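Local structure of alcohol dehydrogenase YqhD (Escherichia coli, 4QGS) at residues P20-I30 / Q180-Y190; T98-L109 / I142-A152. The protein reduces a broad range of short-chain aldehydes to the corresponding alcohols with NADPH, using a zinc ion bound in each subunit. All blocks are in the same frame, centred on the assembly; numbering follows the deposited sequence.

How the contacts relate
The two contacts belong to one parallel sheet, their centres about 10 Å apart. Contact 1 sets an outermost strand of this chain's sheet, 22-25, on strand 183-186; contact 2 joins strands 99-104 and 144-148, and the two meet where 144-148 lies next to 183-186. There Val185 N stands 2.8 Å from Cys146 O, and Ala184 CB packs 3.5 Å from Cys146 SG. Along the chain, contact 2 is nested within the loop that contact 1 closes. Beyond the C-terminal strand ends, Tyr190 from contact 1 and Gly106, Ser107 and Thr149 from contact 2 are NADP(+)-binding residues, although no cofactor is present here. The zinc ion lies about 10 Å from the side chain of Ala152.

Contact 1 of 2, residues P20-I30 / Q180-Y190; sequences PTRILFGKGAI and QPVFAVLDPVY
Asp187 reaches across from the end of strand 183-186 to the type II turn Gly26-Ala29, where its OD2 accepts a hydrogen bond from Gly28 N at 2.8 Å. Its CG stands anti to the backbone N (chi1 -177°), which carries the carboxylate there. OD1 accepts from Val189 N, forming an Asx turn; both N-H groups come from above the carboxylate plane. A water donating to OD2 also joins Ile30 N and Tyr190 OH. Losing the carboxylate to an alanine here is likely to leave Gly28 N and Val189 N without these acceptors and the water less firmly placed. Gly26 and Gly28 both have positive phi, which favours glycine; at Gly26 a side chain would also jam against the preceding carbonyl. Five backbone hydrogen bonds join the parallel strands, and Thr21 OG1 donates to an in-plane lone pair of Pro181 O at 2.7 Å. Phe25 lays one ring face over Leu186 O, which lies 3.6 Å above the ring plane toward the rim; CZ meets Pro188 CG. On the opposite side of the sheet, beside Arg22 and Phe183, Leu24 CD1 touches Val185 CG2. Helix 249-262 packs against Ile23, Phe25, Leu186 and Pro188, helix 57-64 meets Ile30 and Tyr190, whose hydroxyl bonds to Gln60, and strand 144-148 flanks 183-186.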
loop_
_atom_site.group_PDB
_atom_site.type_symbol
_atom_site.label_atom_id
_atom_site.label_comp_id
_atom_site.label_asym_id
_atom_site.label_seq_id
_atom_site.Cartn_x
_atom_site.Cartn_y
_atom_site.Cartn_z
ATOM N N PRO A 20 -3.469 10.336 12.541
ATOM C CA PRO A 20 -2.798 11.476 13.173
ATOM C C PRO A 20 -1.743 12.171 12.305
ATOM O O PRO A 20 -1.277 13.253 12.666
ATOM C CB PRO A 20 -2.146 10.842 14.398
ATOM C CG PRO A 20 -1.818 9.460 13.948
ATOM C CD PRO A 20 -2.956 9.051 13.045
ATOM N N THR A 21 -1.377 11.578 11.179
ATOM C CA THR A 21 -0.307 12.172 10.369
ATOM C C THR A 21 -0.723 13.455 9.657
ATOM O O THR A 21 -1.687 13.479 8.891
ATOM C CB THR A 21 0.211 11.163 9.318
ATOM O OG1 THR A 21 0.689 9.993 9.981
ATOM C CG2 THR A 21 1.347 11.787 8.491
ATOM N N ARG A 22 0.021 14.533 9.903
ATOM C CA ARG A 22 -0.210 15.790 9.208
ATOM C C ARG A 22 0.250 15.682 7.762
ATOM O O ARG A 22 1.383 15.298 7.500
ATOM C CB ARG A 22 0.527 16.939 9.900
ATOM C CG ARG A 22 0.432 18.270 9.164
ATOM C CD ARG A 22 1.274 19.339 9.852
ATOM N NE ARG A 22 0.850 19.586 11.232
ATOM C CZ ARG A 22 -0.143 20.399 11.580
ATOM N NH1 ARG A 22 -0.837 21.056 10.659
ATOM N NH2 ARG A 22 -0.446 20.556 12.860
ATOM N N ILE A 23 -0.629 16.025 6.832
ATOM C CA ILE A 23 -0.301 15.966 5.408
ATOM C C ILE A 23 0.090 17.326 4.867
ATOM O O ILE A 23 -0.691 18.277 4.936
ATOM C CB ILE A 23 -1.489 15.445 4.586
ATOM C CG1 ILE A 23 -1.937 14.069 5.105
ATOM C CG2 ILE A 23 -1.134 15.382 3.111
ATOM C CD1 ILE A 23 -0.896 13.002 4.973
ATOM N N LEU A 24 1.294 17.413 4.314
ATOM C CA LEU A 24 1.727 18.617 3.625
ATOM C C LEU A 24 1.711 18.303 2.141
ATOM O O LEU A 24 2.593 17.603 1.650
ATOM C CB LEU A 24 3.114 19.050 4.098
ATOM C CG LEU A 24 3.301 19.262 5.610
ATOM C CD1 LEU A 24 4.746 19.616 5.945
ATOM C CD2 LEU A 24 2.354 20.326 6.137
ATOM N N PHE A 25 0.685 18.774 1.442
ATOM C CA PHE A 25 0.459 18.353 0.058
ATOM C C PHE A 25 0.688 19.458 -0.966
ATOM O O PHE A 25 0.310 20.612 -0.746
ATOM C CB PHE A 25 -0.977 17.822 -0.089
ATOM C CG PHE A 25 -1.254 17.152 -1.419
ATOM C CD1 PHE A 25 -1.218 15.771 -1.526
ATOM C CD2 PHE A 25 -1.563 17.902 -2.548
ATOM C CE1 PHE A 25 -1.477 15.144 -2.745
ATOM C CE2 PHE A 25 -1.808 17.280 -3.776
ATOM C CZ PHE A 25 -1.766 15.905 -3.869
ATOM N N GLY A 26 1.283 19.099 -2.100
ATOM C CA GLY A 26 1.278 19.977 -3.257
ATOM C C GLY A 26 2.643 20.316 -3.820
ATOM O O GLY A 26 3.665 19.960 -3.241
ATOM N N LYS A 27 2.635 21.003 -4.956
ATOM C CA LYS A 27 3.851 21.464 -5.615
ATOM C C LYS A 27 4.681 22.324 -4.677
ATOM O O LYS A 27 4.220 23.374 -4.200
ATOM C CB LYS A 27 3.507 22.257 -6.875
ATOM C CG LYS A 27 4.732 22.781 -7.607
ATOM C CD LYS A 27 4.353 23.720 -8.749
ATOM C CE LYS A 27 3.206 23.164 -9.579
ATOM N NZ LYS A 27 3.219 23.666 -10.986
ATOM N N GLY A 28 5.892 21.864 -4.395
ATOM C CA GLY A 28 6.793 22.596 -3.529
ATOM C C GLY A 28 6.437 22.497 -2.061
ATOM O O GLY A 28 6.906 23.305 -1.260
ATOM N N ALA A 29 5.630 21.493 -1.697
ATOM C CA ALA A 29 5.219 21.323 -0.306
ATOM C C ALA A 29 6.392 21.101 0.641
ATOM O O ALA A 29 6.239 21.254 1.845
ATOM C CB ALA A 29 4.215 20.160 -0.171
ATOM N N ILE A 30 7.560 20.752 0.110
ATOM C CA ILE A 30 8.740 20.592 0.948
ATOM C C ILE A 30 9.063 21.917 1.662
ATOM O O ILE A 30 9.801 21.937 2.644
ATOM C CB ILE A 30 9.962 20.119 0.124
ATOM C CG1 ILE A 30 11.075 19.604 1.037
ATOM C CG2 ILE A 30 10.460 21.224 -0.798
ATOM C CD1 ILE A 30 10.883 18.186 1.466
ATOM N N GLN A 180 3.473 6.067 13.799
ATOM C CA GLN A 180 2.916 6.840 12.706
ATOM C C GLN A 180 3.699 8.128 12.550
ATOM O O GLN A 180 4.042 8.769 13.543
ATOM C CB GLN A 180 1.445 7.161 12.927
ATOM C CG GLN A 180 0.643 5.984 13.387
ATOM C CD GLN A 180 -0.768 6.028 12.872
ATOM O OE1 GLN A 180 -0.997 5.881 11.669
ATOM N NE2 GLN A 180 -1.728 6.207 13.768
ATOM N N PRO A 181 3.979 8.512 11.300
ATOM C CA PRO A 181 4.707 9.765 11.087
ATOM C C PRO A 181 3.935 10.983 11.583
ATOM O O PRO A 181 2.707 11.066 11.453
ATOM C CB PRO A 181 4.892 9.814 9.560
ATOM C CG PRO A 181 3.874 8.905 9.006
ATOM C CD PRO A 181 3.652 7.829 10.039
ATOM N N VAL A 182 4.657 11.934 12.163
ATOM C CA VAL A 182 4.023 13.160 12.606
ATOM C C VAL A 182 3.552 13.932 11.378
ATOM O O VAL A 182 2.525 14.597 11.423
ATOM C CB VAL A 182 4.970 14.022 13.472
ATOM C CG1 VAL A 182 5.205 13.354 14.808
ATOM C CG2 VAL A 182 6.287 14.232 12.772
ATOM N N PHE A 183 4.302 13.833 10.275
ATOM C CA PHE A 183 3.894 14.484 9.030
ATOM C C PHE A 183 4.322 13.690 7.807
ATOM O O PHE A 183 5.214 12.867 7.875
ATOM C CB PHE A 183 4.472 15.905 8.922
ATOM C CG PHE A 183 5.971 15.936 8.897
ATOM C CD1 PHE A 183 6.664 15.767 7.712
ATOM C CD2 PHE A 183 6.688 16.117 10.065
ATOM C CE1 PHE A 183 8.043 15.775 7.696
ATOM C CE2 PHE A 183 8.074 16.132 10.052
ATOM C CZ PHE A 183 8.747 15.956 8.871
ATOM N N ALA A 184 3.687 13.980 6.683
ATOM C CA ALA A 184 4.094 13.401 5.411
ATOM C C ALA A 184 4.061 14.490 4.356
ATOM O O ALA A 184 3.037 15.178 4.195
ATOM C CB ALA A 184 3.174 12.228 5.030
ATOM N N VAL A 185 5.186 14.688 3.667
ATOM C CA VAL A 185 5.225 15.604 2.541
ATOM C C VAL A 185 4.882 14.853 1.265
ATOM O O VAL A 185 5.584 13.909 0.901
ATOM C CB VAL A 185 6.609 16.265 2.363
ATOM C CG1 VAL A 185 6.597 17.172 1.144
ATOM C CG2 VAL A 185 6.977 17.042 3.615
ATOM N N LEU A 186 3.807 15.284 0.610
ATOM C CA LEU A 186 3.316 14.677 -0.624
ATOM C C LEU A 186 3.322 15.713 -1.742
ATOM O O LEU A 186 2.412 16.538 -1.842
ATOM C CB LEU A 186 1.890 14.129 -0.433
ATOM C CG LEU A 186 1.650 12.754 0.203
ATOM C CD1 LEU A 186 2.367 12.600 1.517
ATOM C CD2 LEU A 186 0.150 12.557 0.427
ATOM N N ASP A 187 4.363 15.683 -2.572
ATOM C CA ASP A 187 4.459 16.595 -3.695
ATOM C C ASP A 187 4.324 15.791 -4.988
ATOM O O ASP A 187 5.186 14.996 -5.313
ATOM C CB ASP A 187 5.804 17.353 -3.660
ATOM C CG ASP A 187 5.938 18.383 -4.775
ATOM O OD1 ASP A 187 5.143 18.343 -5.742
ATOM O OD2 ASP A 187 6.851 19.241 -4.686
ATOM N N PRO A 188 3.229 15.995 -5.722
ATOM C CA PRO A 188 2.995 15.249 -6.959
ATOM C C PRO A 188 4.143 15.381 -7.967
ATOM O O PRO A 188 4.383 14.466 -8.754
ATOM C CB PRO A 188 1.713 15.882 -7.498
ATOM C CG PRO A 188 0.981 16.325 -6.248
ATOM C CD PRO A 188 2.074 16.832 -5.349
ATOM N N VAL A 189 4.856 16.501 -7.931
ATOM C CA VAL A 189 5.972 16.682 -8.871
ATOM C C VAL A 189 7.031 15.591 -8.703
ATOM O O VAL A 189 7.653 15.162 -9.685
ATOM C CB VAL A 189 6.623 18.070 -8.709
ATOM C CG1 VAL A 189 7.920 18.172 -9.562
ATOM C CG2 VAL A 189 5.627 19.154 -9.082
ATOM N N TYR A 190 7.224 15.115 -7.473
ATOM C CA TYR A 190 8.184 14.043 -7.226
ATOM C C TYR A 190 7.753 12.727 -7.886
ATOM O O TYR A 190 8.569 11.823 -8.016
ATOM C CB TYR A 190 8.391 13.797 -5.730
ATOM C CG TYR A 190 8.987 14.959 -4.957
ATOM C CD1 TYR A 190 9.632 16.005 -5.611
ATOM C CD2 TYR A 190 8.900 15.009 -3.564
ATOM C CE1 TYR A 190 10.179 17.067 -4.902
ATOM C CE2 TYR A 190 9.453 16.072 -2.849
ATOM C CZ TYR A 190 10.084 17.091 -3.521
ATOM O OH TYR A 190 10.626 18.152 -2.821
HETATM O O HOH W 1 8.122 19.754 -2.466
#

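Contact 2 of 2, residues T98-L109 / I142-A152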
loop_
_atom_site.group_PDB
_atom_site.type_symbol
_atom_site.label_atom_id
_atom_site.label_comp_id
_atom_site.label_asym_id
_atom_site.label_seq_id
_atom_site.Cartn_x
_atom_site.Cartn_y
_atom_site.Cartn_z
ATOM N N THR A 98 17.298 12.305 17.338
ATOM C CA THR A 98 16.047 12.657 18.000
ATOM C C THR A 98 14.880 12.780 17.030
ATOM O O THR A 98 13.750 13.042 17.442
ATOM C CB THR A 98 16.169 13.986 18.759
ATOM O OG1 THR A 98 16.465 15.027 17.819
ATOM C CG2 THR A 98 17.279 13.906 19.788
ATOM N N PHE A 99 15.157 12.618 15.742
ATOM C CA PHE A 99 14.096 12.687 14.740
ATOM C C PHE A 99 14.498 11.900 13.495
ATOM O O PHE A 99 15.622 12.018 13.024
ATOM C CB PHE A 99 13.784 14.144 14.366
ATOM C CG PHE A 99 12.441 14.326 13.716
ATOM C CD1 PHE A 99 11.344 14.696 14.467
ATOM C CD2 PHE A 99 12.275 14.100 12.352
ATOM C CE1 PHE A 99 10.099 14.853 13.887
ATOM C CE2 PHE A 99 11.025 14.256 11.759
ATOM C CZ PHE A 99 9.939 14.631 12.529
ATOM N N LEU A 100 13.572 11.099 12.968
ATOM C CA LEU A 100 13.822 10.324 11.753
ATOM C C LEU A 100 13.053 10.886 10.565
ATOM O O LEU A 100 11.906 11.281 10.703
ATOM C CB LEU A 100 13.432 8.852 11.978
ATOM C CG LEU A 100 14.260 8.139 13.044
ATOM C CD1 LEU A 100 13.496 6.948 13.617
ATOM C CD2 LEU A 100 15.557 7.683 12.455
ATOM N N LEU A 101 13.682 10.926 9.391
ATOM C CA LEU A 101 13.001 11.451 8.208
ATOM C C LEU A 101 13.135 10.498 7.027
ATOM O O LEU A 101 14.166 10.448 6.375
ATOM C CB LEU A 101 13.547 12.827 7.826
ATOM C CG LEU A 101 12.856 13.523 6.648
ATOM C CD1 LEU A 101 11.372 13.703 6.869
ATOM C CD2 LEU A 101 13.519 14.883 6.351
ATOM N N ALA A 102 12.075 9.741 6.767
ATOM C CA ALA A 102 12.106 8.753 5.695
ATOM C C ALA A 102 11.844 9.422 4.357
ATOM O O ALA A 102 10.833 10.104 4.184
ATOM C CB ALA A 102 11.078 7.668 5.965
ATOM N N VAL A 103 12.754 9.223 3.410
ATOM C CA VAL A 103 12.606 9.793 2.083
ATOM C C VAL A 103 12.561 8.665 1.056
ATOM O O VAL A 103 13.560 7.987 0.830
ATOM C CB VAL A 103 13.759 10.766 1.761
ATOM C CG1 VAL A 103 13.595 11.363 0.376
ATOM C CG2 VAL A 103 13.836 11.865 2.823
ATOM N N GLY A 104 11.395 8.464 0.447
ATOM C CA GLY A 104 11.214 7.385 -0.509
ATOM C C GLY A 104 9.795 6.853 -0.529
ATOM O O GLY A 104 8.836 7.614 -0.362
ATOM N N GLY A 105 9.653 5.541 -0.732
ATOM C CA GLY A 105 8.342 4.923 -0.762
ATOM C C GLY A 105 7.999 4.122 0.480
ATOM O O GLY A 105 8.586 4.316 1.546
ATOM N N GLY A 106 7.040 3.210 0.339
ATOM C CA GLY A 106 6.518 2.462 1.472
ATOM C C GLY A 106 7.531 1.588 2.183
ATOM O O GLY A 106 7.434 1.353 3.391
ATOM N N SER A 107 8.496 1.085 1.427
ATOM C CA SER A 107 9.571 0.277 1.989
ATOM C C SER A 107 10.436 1.091 2.954
ATOM O O SER A 107 10.762 0.636 4.051
ATOM C CB SER A 107 10.434 -0.300 0.870
ATOM O OG SER A 107 11.463 -1.120 1.392
ATOM N N VAL A 108 10.806 2.298 2.541
ATOM C CA VAL A 108 11.618 3.165 3.389
ATOM C C VAL A 108 10.808 3.585 4.602
ATOM O O VAL A 108 11.308 3.594 5.729
ATOM C CB VAL A 108 12.116 4.415 2.618
ATOM C CG1 VAL A 108 12.871 5.371 3.550
ATOM C CG2 VAL A 108 13.002 4.003 1.455
ATOM N N LEU A 109 9.547 3.920 4.360
ATOM C CA LEU A 109 8.648 4.325 5.432
ATOM C C LEU A 109 8.498 3.220 6.467
ATOM O O LEU A 109 8.662 3.456 7.661
ATOM C CB LEU A 109 7.283 4.706 4.865
ATOM C CG LEU A 109 6.218 5.077 5.894
ATOM C CD1 LEU A 109 6.650 6.303 6.690
ATOM C CD2 LEU A 109 4.890 5.317 5.206
ATOM N N ILE A 142 10.660 7.157 18.508
ATOM C CA ILE A 142 11.334 8.356 18.030
ATOM C C ILE A 142 10.426 9.043 17.025
ATOM O O ILE A 142 9.877 8.388 16.137
ATOM C CB ILE A 142 12.679 8.030 17.388
ATOM C CG1 ILE A 142 13.596 7.387 18.420
ATOM C CG2 ILE A 142 13.334 9.288 16.790
ATOM C CD1 ILE A 142 15.000 7.302 17.968
ATOM N N PRO A 143 10.234 10.359 17.182
ATOM C CA PRO A 143 9.382 11.090 16.247
ATOM C C PRO A 143 9.894 10.918 14.827
ATOM O O PRO A 143 11.109 10.877 14.618
ATOM C CB PRO A 143 9.511 12.541 16.714
ATOM C CG PRO A 143 9.837 12.423 18.170
ATOM C CD PRO A 143 10.739 11.230 18.258
ATOM N N MET A 144 8.990 10.784 13.867
ATOM C CA MET A 144 9.428 10.627 12.488
ATOM C C MET A 144 8.463 11.291 11.526
ATOM O O MET A 144 7.276 11.417 11.806
ATOM C CB MET A 144 9.607 9.140 12.136
ATOM C CG MET A 144 8.340 8.312 12.212
ATOM S SD MET A 144 8.504 6.766 11.273
ATOM C CE MET A 144 8.589 7.434 9.609
ATOM N N GLY A 145 8.999 11.744 10.397
ATOM C CA GLY A 145 8.196 12.286 9.322
ATOM C C GLY A 145 8.660 11.612 8.045
ATOM O O GLY A 145 9.573 10.775 8.069
ATOM N N CYS A 146 8.026 11.947 6.930
ATOM C CA CYS A 146 8.448 11.372 5.661
ATOM C C CYS A 146 8.206 12.310 4.490
ATOM O O CYS A 146 7.396 13.252 4.545
ATOM C CB CYS A 146 7.745 10.027 5.416
ATOM S SG CYS A 146 5.939 10.119 5.298
ATOM N N VAL A 147 8.955 12.049 3.434
ATOM C CA VAL A 147 8.783 12.699 2.155
ATOM C C VAL A 147 8.546 11.568 1.161
ATOM O O VAL A 147 9.470 10.814 0.851
ATOM C CB VAL A 147 10.014 13.545 1.770
ATOM C CG1 VAL A 147 9.809 14.208 0.415
ATOM C CG2 VAL A 147 10.280 14.601 2.851
ATOM N N LEU A 148 7.312 11.429 0.684
ATOM C CA LEU A 148 6.937 10.248 -0.105
ATOM C C LEU A 148 7.051 10.470 -1.610
ATOM O O LEU A 148 6.443 11.382 -2.162
ATOM C CB LEU A 148 5.511 9.800 0.241
ATOM C CG LEU A 148 5.274 9.317 1.675
ATOM C CD1 LEU A 148 3.829 8.856 1.879
ATOM C CD2 LEU A 148 6.244 8.197 2.047
ATOM N N THR A 149 7.823 9.618 -2.271
ATOM C CA THR A 149 8.028 9.755 -3.710
ATOM C C THR A 149 6.967 8.980 -4.486
ATOM O O THR A 149 6.923 9.012 -5.718
ATOM C CB THR A 149 9.429 9.288 -4.122
ATOM O OG1 THR A 149 9.679 7.993 -3.573
ATOM C CG2 THR A 149 10.477 10.262 -3.591
ATOM N N LEU A 150 6.124 8.280 -3.738
ATOM C CA LEU A 150 4.915 7.658 -4.258
ATOM C C LEU A 150 4.038 7.326 -3.048
ATOM O O LEU A 150 4.547 7.230 -1.935
ATOM C CB LEU A 150 5.244 6.419 -5.103
ATOM C CG LEU A 150 5.919 5.209 -4.465
ATOM C CD1 LEU A 150 5.753 4.001 -5.378
ATOM C CD2 LEU A 150 7.394 5.481 -4.243
ATOM N N PRO A 151 2.717 7.190 -3.247
ATOM C CA PRO A 151 1.832 6.977 -2.092
ATOM C C PRO A 151 2.164 5.716 -1.294
ATOM O O PRO A 151 2.599 4.714 -1.866
ATOM C CB PRO A 151 0.445 6.865 -2.732
ATOM C CG PRO A 151 0.569 7.602 -4.029
ATOM C CD PRO A 151 1.961 7.302 -4.505
ATOM N N ALA A 152 1.961 5.779 0.019
ATOM C CA ALA A 152 2.219 4.641 0.896
ATOM C C ALA A 152 1.239 4.620 2.068
ATOM O O ALA A 152 0.879 3.553 2.568
ATOM C CB ALA A 152 3.644 4.678 1.405
HETATM O O HOH W 2 4.404 2.796 -1.673
#
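Strands 99-104 and 144-148 form a buried parallel pair in the middle of the sheet, their axes 4.5 Å apart at closest approach, joined by six backbone hydrogen bonds. Phe99 lays one ring face over Pro143 O and Met144 CA, and its CD1 meets Pro143 CB at 3.6 Å. CE2 of this ring comes within 3.5 Å of Gly145 N, and Leu101 CD1 lies against the Gly145 backbone; glycine keeps this spot slim, though a CB would only touch both. Helix 106-119 returns over the face of Leu100 and Ala102. The first torsion of Leu109 (chi1 177°) swings CG away from the backbone N, bringing CD1 down on Met144 CE at 3.7 Å, while CD2 reaches Ala152 CB. Ala102, whose CB meets Cys146 CB, is small, consistent with the close approach of this layer. Gly104 has backbone angles that call for glycine, and a CB there would strike Val108 CG2. At Gly105, the helix N-cap, a CB would run into Leu150 CD2. This strand, glycine-rich turn and helix are characteristic of the dinucleotide-binding domain of iron-containing alcohol dehydrogenases; Gly106 and Ser107 in the first helical turn, and Thr149 just past strand 144-148, are NADP(+)-binding residues, here without cofactor.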